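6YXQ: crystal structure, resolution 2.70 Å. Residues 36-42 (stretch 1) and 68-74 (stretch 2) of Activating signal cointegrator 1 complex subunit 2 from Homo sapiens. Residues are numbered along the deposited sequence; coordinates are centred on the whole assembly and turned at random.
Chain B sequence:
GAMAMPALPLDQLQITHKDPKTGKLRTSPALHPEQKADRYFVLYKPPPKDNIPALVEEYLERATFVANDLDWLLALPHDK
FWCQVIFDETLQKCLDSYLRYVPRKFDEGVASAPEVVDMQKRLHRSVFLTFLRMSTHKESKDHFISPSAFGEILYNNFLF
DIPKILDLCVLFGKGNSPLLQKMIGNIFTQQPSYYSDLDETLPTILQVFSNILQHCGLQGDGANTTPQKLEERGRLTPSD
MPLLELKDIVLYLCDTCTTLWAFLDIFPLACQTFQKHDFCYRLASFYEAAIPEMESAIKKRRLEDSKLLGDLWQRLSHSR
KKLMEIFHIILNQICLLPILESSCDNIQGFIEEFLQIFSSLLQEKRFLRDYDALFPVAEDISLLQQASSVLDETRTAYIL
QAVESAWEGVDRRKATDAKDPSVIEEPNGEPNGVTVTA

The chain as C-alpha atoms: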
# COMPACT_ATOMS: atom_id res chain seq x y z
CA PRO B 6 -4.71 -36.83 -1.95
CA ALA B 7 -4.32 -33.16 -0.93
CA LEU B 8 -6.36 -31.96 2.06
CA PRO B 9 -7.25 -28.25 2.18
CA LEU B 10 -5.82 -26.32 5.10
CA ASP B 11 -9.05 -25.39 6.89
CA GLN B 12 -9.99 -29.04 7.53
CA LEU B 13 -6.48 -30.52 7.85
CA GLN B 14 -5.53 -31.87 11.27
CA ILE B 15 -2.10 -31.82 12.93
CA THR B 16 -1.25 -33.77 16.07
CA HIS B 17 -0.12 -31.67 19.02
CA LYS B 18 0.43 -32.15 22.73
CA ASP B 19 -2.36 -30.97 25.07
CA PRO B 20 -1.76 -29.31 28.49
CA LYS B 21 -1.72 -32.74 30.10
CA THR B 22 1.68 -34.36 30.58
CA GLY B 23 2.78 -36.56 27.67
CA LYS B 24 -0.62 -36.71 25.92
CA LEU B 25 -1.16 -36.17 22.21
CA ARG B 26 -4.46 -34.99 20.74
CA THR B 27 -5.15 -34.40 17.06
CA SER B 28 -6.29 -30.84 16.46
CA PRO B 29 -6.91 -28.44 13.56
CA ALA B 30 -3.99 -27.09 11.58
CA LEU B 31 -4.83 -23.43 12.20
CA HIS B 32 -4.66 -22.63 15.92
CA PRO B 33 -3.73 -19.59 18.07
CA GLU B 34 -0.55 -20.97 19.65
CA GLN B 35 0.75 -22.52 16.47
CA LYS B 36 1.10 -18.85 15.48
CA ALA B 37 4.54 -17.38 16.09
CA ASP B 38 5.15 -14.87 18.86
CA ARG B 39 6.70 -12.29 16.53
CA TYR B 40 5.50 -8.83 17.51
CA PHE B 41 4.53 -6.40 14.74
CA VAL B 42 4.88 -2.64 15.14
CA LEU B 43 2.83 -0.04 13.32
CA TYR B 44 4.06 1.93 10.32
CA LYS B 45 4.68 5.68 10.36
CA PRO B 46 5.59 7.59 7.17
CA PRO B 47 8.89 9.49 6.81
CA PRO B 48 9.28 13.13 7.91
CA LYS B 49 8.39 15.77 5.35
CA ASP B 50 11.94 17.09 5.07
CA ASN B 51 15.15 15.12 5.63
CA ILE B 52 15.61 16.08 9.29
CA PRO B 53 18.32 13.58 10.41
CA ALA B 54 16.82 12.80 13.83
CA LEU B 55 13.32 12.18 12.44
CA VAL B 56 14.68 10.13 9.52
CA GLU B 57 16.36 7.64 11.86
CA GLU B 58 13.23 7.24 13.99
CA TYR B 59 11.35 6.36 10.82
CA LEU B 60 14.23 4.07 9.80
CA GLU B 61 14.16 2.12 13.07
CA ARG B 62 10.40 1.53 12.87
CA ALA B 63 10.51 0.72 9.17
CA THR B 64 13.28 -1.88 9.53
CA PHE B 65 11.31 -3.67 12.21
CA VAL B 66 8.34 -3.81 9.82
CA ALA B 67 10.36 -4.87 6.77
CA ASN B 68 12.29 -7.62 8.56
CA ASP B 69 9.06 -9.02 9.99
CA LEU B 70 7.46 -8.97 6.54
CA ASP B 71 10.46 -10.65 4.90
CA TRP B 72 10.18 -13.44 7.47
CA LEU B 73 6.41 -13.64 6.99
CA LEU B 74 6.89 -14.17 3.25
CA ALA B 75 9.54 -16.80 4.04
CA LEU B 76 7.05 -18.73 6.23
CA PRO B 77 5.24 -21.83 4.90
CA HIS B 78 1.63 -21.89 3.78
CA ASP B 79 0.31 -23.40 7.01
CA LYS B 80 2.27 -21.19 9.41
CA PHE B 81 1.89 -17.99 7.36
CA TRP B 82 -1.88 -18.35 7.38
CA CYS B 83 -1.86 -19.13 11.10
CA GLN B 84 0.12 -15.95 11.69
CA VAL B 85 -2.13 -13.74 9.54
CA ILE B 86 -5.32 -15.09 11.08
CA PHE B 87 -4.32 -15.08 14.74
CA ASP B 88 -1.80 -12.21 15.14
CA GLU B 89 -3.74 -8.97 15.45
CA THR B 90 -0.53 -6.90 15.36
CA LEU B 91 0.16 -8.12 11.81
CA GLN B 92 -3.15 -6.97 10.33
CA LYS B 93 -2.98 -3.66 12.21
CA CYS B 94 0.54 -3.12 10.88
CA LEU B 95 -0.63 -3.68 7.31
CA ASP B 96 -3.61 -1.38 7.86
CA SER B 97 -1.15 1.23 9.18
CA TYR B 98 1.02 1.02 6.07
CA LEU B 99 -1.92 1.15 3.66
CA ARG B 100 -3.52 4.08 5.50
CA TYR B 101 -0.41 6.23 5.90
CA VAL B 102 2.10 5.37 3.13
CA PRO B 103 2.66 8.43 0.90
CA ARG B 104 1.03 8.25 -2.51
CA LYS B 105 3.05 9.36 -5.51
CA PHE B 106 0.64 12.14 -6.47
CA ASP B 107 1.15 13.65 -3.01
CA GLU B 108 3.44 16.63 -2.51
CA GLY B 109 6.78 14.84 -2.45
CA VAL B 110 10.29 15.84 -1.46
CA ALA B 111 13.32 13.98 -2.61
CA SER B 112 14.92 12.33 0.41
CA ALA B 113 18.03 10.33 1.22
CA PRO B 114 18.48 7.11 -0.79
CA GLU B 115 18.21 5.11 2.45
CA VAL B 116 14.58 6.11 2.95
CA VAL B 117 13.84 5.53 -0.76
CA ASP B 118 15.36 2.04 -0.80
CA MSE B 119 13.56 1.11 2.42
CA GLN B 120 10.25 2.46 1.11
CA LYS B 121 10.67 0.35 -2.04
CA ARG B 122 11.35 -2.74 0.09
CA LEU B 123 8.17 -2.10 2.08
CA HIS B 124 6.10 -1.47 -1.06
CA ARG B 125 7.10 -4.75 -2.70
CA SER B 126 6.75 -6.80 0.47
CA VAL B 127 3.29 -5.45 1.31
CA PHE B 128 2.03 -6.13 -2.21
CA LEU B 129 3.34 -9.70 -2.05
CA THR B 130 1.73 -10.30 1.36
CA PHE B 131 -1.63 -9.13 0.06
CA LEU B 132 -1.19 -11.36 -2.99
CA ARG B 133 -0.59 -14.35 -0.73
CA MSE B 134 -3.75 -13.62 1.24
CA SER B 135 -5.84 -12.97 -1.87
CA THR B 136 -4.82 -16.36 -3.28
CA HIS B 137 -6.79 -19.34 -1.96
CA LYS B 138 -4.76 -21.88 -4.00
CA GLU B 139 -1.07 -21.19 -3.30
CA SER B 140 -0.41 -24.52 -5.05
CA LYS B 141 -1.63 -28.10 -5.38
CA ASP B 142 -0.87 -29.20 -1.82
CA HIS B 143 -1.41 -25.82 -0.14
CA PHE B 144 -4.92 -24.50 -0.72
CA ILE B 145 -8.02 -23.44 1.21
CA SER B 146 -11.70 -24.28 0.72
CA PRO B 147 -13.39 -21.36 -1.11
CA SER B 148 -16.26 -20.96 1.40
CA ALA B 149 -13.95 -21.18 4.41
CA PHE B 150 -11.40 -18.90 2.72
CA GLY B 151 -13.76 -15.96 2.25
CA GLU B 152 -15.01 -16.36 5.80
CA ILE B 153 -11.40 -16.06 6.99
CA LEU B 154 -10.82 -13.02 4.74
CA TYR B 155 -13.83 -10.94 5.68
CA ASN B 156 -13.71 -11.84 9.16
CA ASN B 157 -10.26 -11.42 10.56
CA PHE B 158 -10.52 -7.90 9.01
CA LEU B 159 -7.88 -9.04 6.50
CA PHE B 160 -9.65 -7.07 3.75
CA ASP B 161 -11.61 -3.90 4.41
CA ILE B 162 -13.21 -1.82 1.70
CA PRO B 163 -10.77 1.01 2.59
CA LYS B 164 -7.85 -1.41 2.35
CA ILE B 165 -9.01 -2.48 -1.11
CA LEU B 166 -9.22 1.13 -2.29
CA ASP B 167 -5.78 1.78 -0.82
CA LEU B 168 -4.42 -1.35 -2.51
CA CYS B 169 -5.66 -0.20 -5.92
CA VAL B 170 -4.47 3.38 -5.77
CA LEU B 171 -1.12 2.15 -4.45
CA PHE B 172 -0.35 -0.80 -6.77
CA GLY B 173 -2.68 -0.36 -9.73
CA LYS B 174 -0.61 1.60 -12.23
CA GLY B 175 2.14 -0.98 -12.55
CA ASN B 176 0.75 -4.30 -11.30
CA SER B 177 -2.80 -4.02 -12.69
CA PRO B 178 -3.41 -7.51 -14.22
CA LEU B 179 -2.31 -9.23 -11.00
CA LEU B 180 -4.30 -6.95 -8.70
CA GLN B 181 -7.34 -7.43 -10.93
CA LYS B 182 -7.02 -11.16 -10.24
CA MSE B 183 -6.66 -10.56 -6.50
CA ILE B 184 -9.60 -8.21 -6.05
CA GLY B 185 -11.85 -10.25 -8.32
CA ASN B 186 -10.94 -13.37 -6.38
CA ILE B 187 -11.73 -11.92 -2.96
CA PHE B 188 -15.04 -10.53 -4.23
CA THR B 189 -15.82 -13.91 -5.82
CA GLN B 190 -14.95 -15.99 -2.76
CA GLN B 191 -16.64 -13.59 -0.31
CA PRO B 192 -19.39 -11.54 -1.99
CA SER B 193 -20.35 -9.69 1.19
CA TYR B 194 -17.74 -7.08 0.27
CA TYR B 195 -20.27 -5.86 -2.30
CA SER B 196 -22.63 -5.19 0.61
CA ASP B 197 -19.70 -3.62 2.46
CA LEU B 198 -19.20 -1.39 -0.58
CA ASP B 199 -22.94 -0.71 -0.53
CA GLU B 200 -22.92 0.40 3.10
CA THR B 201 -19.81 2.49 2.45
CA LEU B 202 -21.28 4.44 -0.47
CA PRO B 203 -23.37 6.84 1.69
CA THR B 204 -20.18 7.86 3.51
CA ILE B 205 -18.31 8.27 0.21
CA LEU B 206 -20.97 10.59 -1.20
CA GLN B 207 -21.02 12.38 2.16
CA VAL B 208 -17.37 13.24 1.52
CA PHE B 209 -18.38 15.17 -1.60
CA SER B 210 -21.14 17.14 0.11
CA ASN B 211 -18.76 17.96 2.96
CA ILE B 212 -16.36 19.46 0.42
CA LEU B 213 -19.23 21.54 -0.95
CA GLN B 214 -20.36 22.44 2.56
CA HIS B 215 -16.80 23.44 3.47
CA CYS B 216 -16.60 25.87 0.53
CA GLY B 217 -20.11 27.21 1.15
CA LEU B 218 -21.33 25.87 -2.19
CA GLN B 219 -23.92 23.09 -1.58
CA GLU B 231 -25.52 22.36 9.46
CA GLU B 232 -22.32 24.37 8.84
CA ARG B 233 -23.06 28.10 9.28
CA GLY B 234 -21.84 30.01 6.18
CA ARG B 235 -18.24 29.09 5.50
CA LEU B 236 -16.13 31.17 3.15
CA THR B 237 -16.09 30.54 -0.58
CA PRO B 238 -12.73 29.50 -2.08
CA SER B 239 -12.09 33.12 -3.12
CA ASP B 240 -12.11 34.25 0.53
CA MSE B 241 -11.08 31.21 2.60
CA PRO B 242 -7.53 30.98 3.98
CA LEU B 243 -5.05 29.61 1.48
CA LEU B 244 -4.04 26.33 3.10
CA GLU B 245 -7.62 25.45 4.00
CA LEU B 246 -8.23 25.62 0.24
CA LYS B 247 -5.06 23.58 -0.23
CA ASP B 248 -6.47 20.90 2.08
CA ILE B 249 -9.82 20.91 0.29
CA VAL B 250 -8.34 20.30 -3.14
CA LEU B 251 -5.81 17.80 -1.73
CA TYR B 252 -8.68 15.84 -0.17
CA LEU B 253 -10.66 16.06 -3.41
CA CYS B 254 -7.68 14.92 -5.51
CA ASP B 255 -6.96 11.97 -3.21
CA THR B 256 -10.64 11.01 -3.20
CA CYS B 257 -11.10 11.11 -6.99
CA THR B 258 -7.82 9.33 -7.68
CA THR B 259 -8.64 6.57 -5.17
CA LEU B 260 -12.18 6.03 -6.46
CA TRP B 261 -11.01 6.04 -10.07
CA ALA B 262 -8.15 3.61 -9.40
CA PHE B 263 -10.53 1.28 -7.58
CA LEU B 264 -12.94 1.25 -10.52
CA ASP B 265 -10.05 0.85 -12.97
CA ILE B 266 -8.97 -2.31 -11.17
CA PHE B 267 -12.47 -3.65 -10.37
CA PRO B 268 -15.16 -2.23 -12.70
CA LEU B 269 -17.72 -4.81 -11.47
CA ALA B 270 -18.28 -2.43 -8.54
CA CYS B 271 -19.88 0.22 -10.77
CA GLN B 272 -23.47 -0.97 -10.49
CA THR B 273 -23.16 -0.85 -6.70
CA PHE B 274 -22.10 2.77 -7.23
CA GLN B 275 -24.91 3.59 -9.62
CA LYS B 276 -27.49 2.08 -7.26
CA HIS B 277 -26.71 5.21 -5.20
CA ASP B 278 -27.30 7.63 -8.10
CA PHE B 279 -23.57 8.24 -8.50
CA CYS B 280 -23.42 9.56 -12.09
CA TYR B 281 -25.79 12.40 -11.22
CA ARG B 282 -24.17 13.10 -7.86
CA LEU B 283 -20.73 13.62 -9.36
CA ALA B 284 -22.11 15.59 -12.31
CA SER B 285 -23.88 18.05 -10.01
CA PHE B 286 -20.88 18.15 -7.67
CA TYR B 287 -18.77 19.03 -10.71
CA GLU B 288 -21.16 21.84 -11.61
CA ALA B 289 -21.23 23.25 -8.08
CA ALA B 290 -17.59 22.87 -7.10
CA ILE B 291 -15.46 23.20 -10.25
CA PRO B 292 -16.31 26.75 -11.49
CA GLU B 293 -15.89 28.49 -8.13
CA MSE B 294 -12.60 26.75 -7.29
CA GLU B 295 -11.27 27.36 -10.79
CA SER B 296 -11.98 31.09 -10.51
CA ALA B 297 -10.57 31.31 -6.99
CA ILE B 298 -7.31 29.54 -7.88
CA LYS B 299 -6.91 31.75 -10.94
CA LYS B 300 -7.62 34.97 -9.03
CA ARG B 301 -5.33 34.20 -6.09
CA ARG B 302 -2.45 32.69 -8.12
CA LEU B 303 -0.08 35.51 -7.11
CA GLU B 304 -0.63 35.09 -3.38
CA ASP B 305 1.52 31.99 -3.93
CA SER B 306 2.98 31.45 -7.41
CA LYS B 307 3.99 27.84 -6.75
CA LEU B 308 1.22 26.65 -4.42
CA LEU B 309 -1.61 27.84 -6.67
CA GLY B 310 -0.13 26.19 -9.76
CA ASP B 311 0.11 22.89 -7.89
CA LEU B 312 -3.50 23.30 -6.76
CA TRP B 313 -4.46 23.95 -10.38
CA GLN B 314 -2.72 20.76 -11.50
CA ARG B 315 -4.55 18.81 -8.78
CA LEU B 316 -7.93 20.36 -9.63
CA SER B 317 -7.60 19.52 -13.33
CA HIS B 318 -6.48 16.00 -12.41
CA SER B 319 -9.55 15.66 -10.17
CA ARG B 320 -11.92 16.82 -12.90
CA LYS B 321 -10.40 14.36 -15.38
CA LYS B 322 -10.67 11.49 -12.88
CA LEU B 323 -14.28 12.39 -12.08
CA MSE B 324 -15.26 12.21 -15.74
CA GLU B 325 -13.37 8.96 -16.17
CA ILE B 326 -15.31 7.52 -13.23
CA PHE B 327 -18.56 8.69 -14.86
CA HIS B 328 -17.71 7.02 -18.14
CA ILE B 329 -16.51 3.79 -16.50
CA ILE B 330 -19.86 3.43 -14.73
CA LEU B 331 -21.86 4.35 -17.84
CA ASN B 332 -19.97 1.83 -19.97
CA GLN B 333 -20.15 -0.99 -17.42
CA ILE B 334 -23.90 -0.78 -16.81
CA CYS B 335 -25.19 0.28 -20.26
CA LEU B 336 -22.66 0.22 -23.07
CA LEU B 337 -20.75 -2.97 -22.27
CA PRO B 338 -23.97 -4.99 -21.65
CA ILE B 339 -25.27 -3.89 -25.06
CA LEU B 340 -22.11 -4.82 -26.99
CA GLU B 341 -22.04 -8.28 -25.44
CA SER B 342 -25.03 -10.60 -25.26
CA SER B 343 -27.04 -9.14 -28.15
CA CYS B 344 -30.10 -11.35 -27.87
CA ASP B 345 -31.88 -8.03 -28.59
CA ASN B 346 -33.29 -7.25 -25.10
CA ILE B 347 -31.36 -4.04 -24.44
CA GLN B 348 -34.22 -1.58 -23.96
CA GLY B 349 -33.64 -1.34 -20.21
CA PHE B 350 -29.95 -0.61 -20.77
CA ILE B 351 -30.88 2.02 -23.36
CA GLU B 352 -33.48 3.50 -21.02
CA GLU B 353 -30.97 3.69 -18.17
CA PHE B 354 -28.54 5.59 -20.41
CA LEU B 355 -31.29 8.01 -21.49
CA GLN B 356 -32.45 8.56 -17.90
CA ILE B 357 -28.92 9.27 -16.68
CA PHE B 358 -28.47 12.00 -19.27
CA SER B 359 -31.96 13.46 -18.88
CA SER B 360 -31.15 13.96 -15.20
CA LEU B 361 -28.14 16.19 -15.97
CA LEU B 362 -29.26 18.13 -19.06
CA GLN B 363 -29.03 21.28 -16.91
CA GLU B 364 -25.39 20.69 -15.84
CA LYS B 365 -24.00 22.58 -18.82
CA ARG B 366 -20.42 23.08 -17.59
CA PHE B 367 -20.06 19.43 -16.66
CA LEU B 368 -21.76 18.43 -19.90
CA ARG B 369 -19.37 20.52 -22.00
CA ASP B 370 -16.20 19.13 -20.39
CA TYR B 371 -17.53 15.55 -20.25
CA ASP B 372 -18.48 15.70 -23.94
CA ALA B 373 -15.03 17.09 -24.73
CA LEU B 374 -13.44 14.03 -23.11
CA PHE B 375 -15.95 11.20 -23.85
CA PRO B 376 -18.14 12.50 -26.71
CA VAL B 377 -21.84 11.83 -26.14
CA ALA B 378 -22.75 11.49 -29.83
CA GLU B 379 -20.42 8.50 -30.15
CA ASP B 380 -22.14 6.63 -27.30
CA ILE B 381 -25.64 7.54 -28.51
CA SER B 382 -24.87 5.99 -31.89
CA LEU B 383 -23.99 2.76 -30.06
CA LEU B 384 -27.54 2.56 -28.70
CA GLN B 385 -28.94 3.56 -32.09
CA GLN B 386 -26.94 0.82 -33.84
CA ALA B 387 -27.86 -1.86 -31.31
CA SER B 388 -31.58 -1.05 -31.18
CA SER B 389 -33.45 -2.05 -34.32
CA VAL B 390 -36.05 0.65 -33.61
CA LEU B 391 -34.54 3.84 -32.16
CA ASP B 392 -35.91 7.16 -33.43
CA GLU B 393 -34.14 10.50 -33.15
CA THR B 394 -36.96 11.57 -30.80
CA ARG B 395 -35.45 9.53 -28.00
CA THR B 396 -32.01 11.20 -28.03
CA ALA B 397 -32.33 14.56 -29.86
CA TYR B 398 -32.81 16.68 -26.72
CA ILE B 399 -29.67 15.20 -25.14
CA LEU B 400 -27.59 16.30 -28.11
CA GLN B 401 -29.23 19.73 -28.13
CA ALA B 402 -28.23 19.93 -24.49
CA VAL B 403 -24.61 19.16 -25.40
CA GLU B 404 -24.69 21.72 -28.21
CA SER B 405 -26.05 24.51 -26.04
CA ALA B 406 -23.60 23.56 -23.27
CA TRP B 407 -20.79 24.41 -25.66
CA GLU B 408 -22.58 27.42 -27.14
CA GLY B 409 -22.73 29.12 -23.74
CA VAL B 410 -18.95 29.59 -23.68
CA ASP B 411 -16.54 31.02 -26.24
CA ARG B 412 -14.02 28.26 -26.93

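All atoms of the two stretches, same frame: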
# COMPACT_ATOMS: atom_id res chain seq x y z
N LYS B 36 0.58 -20.12 15.96
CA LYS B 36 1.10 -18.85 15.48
C LYS B 36 2.41 -18.53 16.20
O LYS B 36 2.63 -18.93 17.34
CB LYS B 36 0.08 -17.72 15.71
CG LYS B 36 0.41 -16.81 16.89
CD LYS B 36 -0.73 -15.85 17.23
CE LYS B 36 -0.39 -15.01 18.46
NZ LYS B 36 -1.51 -14.11 18.87
N ALA B 37 3.28 -17.81 15.50
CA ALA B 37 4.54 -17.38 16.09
C ALA B 37 4.32 -16.16 16.99
O ALA B 37 3.34 -15.43 16.85
CB ALA B 37 5.57 -17.06 15.01
N ASP B 38 5.25 -15.96 17.91
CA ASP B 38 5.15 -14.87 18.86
C ASP B 38 5.80 -13.59 18.36
O ASP B 38 6.07 -12.69 19.17
CB ASP B 38 5.76 -15.26 20.21
CG ASP B 38 5.03 -14.63 21.39
OD1 ASP B 38 5.32 -13.46 21.72
OD2 ASP B 38 4.16 -15.30 21.97
N ARG B 39 6.06 -13.48 17.06
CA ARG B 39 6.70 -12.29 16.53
C ARG B 39 5.77 -11.09 16.67
O ARG B 39 4.67 -11.08 16.11
CB ARG B 39 7.09 -12.48 15.07
CG ARG B 39 7.88 -11.31 14.52
CD ARG B 39 8.59 -11.70 13.26
NE ARG B 39 10.01 -11.37 13.22
CZ ARG B 39 10.97 -12.27 13.09
NH1 ARG B 39 12.24 -11.89 13.05
NH2 ARG B 39 10.66 -13.56 13.00
N TYR B 40 6.23 -10.08 17.40
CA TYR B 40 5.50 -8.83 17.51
C TYR B 40 5.62 -8.03 16.21
O TYR B 40 6.63 -8.09 15.51
CB TYR B 40 6.06 -8.03 18.67
CG TYR B 40 5.23 -6.89 19.17
CD1 TYR B 40 4.18 -7.10 20.06
CD2 TYR B 40 5.53 -5.59 18.80
CE1 TYR B 40 3.43 -6.04 20.54
CE2 TYR B 40 4.79 -4.53 19.27
CZ TYR B 40 3.74 -4.75 20.13
OH TYR B 40 3.02 -3.68 20.61
N PHE B 41 4.57 -7.28 15.90
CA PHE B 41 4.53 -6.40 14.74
C PHE B 41 4.26 -4.98 15.21
O PHE B 41 3.27 -4.74 15.91
CB PHE B 41 3.44 -6.82 13.75
CG PHE B 41 3.87 -7.89 12.79
CD1 PHE B 41 3.78 -9.23 13.13
CD2 PHE B 41 4.33 -7.55 11.53
CE1 PHE B 41 4.17 -10.22 12.24
CE2 PHE B 41 4.71 -8.53 10.63
CZ PHE B 41 4.63 -9.87 10.98
N VAL B 42 5.12 -4.04 14.82
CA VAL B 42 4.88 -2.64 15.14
C VAL B 42 4.18 -1.95 13.98
O VAL B 42 4.20 -2.40 12.84
CB VAL B 42 6.18 -1.89 15.51
CG1 VAL B 42 6.88 -2.60 16.62
CG2 VAL B 42 7.09 -1.73 14.30
N ASN B 68 11.73 -6.32 8.19
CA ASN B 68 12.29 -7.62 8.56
C ASN B 68 11.18 -8.60 8.91
O ASN B 68 11.20 -9.77 8.47
CB ASN B 68 13.26 -7.45 9.73
CG ASN B 68 14.58 -6.79 9.32
OD1 ASN B 68 14.92 -6.75 8.13
ND2 ASN B 68 15.31 -6.27 10.30
N ASP B 69 10.18 -8.15 9.68
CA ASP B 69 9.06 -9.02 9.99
C ASP B 69 8.35 -9.49 8.72
O ASP B 69 7.96 -10.65 8.61
CB ASP B 69 8.09 -8.32 10.94
CG ASP B 69 8.72 -8.00 12.28
OD1 ASP B 69 9.63 -8.74 12.72
OD2 ASP B 69 8.30 -7.00 12.90
N LEU B 70 8.18 -8.59 7.75
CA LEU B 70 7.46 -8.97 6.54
C LEU B 70 8.28 -9.91 5.66
O LEU B 70 7.72 -10.82 5.03
CB LEU B 70 7.05 -7.72 5.76
CG LEU B 70 5.84 -6.92 6.25
CD1 LEU B 70 5.76 -5.58 5.55
CD2 LEU B 70 4.56 -7.70 6.02
N ASP B 71 9.59 -9.71 5.60
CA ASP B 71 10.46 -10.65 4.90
C ASP B 71 10.31 -12.05 5.48
O ASP B 71 10.15 -13.03 4.75
CB ASP B 71 11.92 -10.18 5.00
CG ASP B 71 12.24 -9.05 4.04
OD1 ASP B 71 11.48 -8.84 3.08
OD2 ASP B 71 13.28 -8.39 4.25
N TRP B 72 10.33 -12.14 6.82
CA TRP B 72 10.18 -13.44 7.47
C TRP B 72 8.81 -14.04 7.22
O TRP B 72 8.67 -15.25 7.01
CB TRP B 72 10.44 -13.29 8.97
CG TRP B 72 9.89 -14.38 9.80
CD1 TRP B 72 10.45 -15.60 10.01
CD2 TRP B 72 8.67 -14.37 10.54
NE1 TRP B 72 9.66 -16.35 10.84
CE2 TRP B 72 8.55 -15.62 11.18
CE3 TRP B 72 7.65 -13.43 10.71
CZ2 TRP B 72 7.47 -15.94 11.99
CZ3 TRP B 72 6.57 -13.75 11.52
CH2 TRP B 72 6.49 -15.00 12.15
N LEU B 73 7.77 -13.20 7.25
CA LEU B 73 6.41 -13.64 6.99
C LEU B 73 6.27 -14.23 5.59
O LEU B 73 5.58 -15.24 5.40
CB LEU B 73 5.46 -12.46 7.16
CG LEU B 73 3.97 -12.77 7.18
CD1 LEU B 73 3.59 -13.32 8.54
CD2 LEU B 73 3.20 -11.51 6.86
N LEU B 74 6.90 -13.60 4.60
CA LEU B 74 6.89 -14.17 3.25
C LEU B 74 7.71 -15.46 3.19
O LEU B 74 7.40 -16.35 2.39
CB LEU B 74 7.42 -13.15 2.25
CG LEU B 74 6.67 -11.82 2.19
CD1 LEU B 74 7.52 -10.74 1.55
CD2 LEU B 74 5.38 -11.99 1.43

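An irregular segment lies against one side of a helix, and the contact is organised around a single arginine, R39, which pairs with an aspartate and covers a tryptophan, with small apolar contacts filling in around it. The two segments bury 404 Å² between them, a modest area, and most of it comes from four residues: R39 and F41 on the loop, D69 and W72 on the helix.

The helix offers two main contact residues. D69 and W72 are three residues apart, so both direct their CA-to-CB bonds toward the loop, while L73, one turn on from D69, sits sideways and adds a smaller apolar patch. The backbone bonds from W72 N to N68 O (3.0 Å) and from L73 N to D69 O (2.9 Å) hold this arrangement, so the side chains are presented from a regular frame. On the loop, A37 and R39 both point toward the helix, while D38 and Y40 point away; the backbone bends at D38 (phi/psi -90/17), so this is not the regular alternation of a strand.

R39 does two jobs with one side chain. Its NE donates a hydrogen bond to D69 OD1 at 2.7 Å, part of a salt bridge, with an N-H...O angle of 137°, so the distance is short but the approach is bent. D69 OD1 lies at the edge of the guanidinium, near its plane, where the N-H groups point. That leaves the faces of the group free, and one of them lies over W72 CB. The same chain also passes across a face of the indole: R39 CD comes within 3.2 Å of W72 CE3, and R39 CZ stands 4.3 Å from the centroid of the five-membered ring of W72, 23° off the ring normal, a cation-pi arrangement. The rule to read here is that the aspartate engages the edge of the cation while the tryptophan takes its flat side. R39 NH1 is hydrogen-bonded elsewhere in the structure.

Two of the three apolar contacts use the rim of the same tryptophan. A37 CB meets W72 CH2 at 3.6 Å, and F41 CE1 lies 4.3 Å from W72 CZ3; both loop residues sit at the edge of the indole, near its plane, while R39 occupies a face. F41 starts sideways, but the end of its side chain comes nearer the helix. In the third, F41 CZ reaches L73 CD1 at 4.4 Å. F41 CE2 also packs on D69 CB at 3.4 Å, with D69 CG over one face of the phenyl ring. The aspartate is therefore more than a charge: its aliphatic carbon packs on the ring while OD1 serves the arginine.

One close approach brings no bond. Y40 O and D69 OD2 are 3.3 Å apart, but both are acceptors, so proximity alone does not make this pair an attraction.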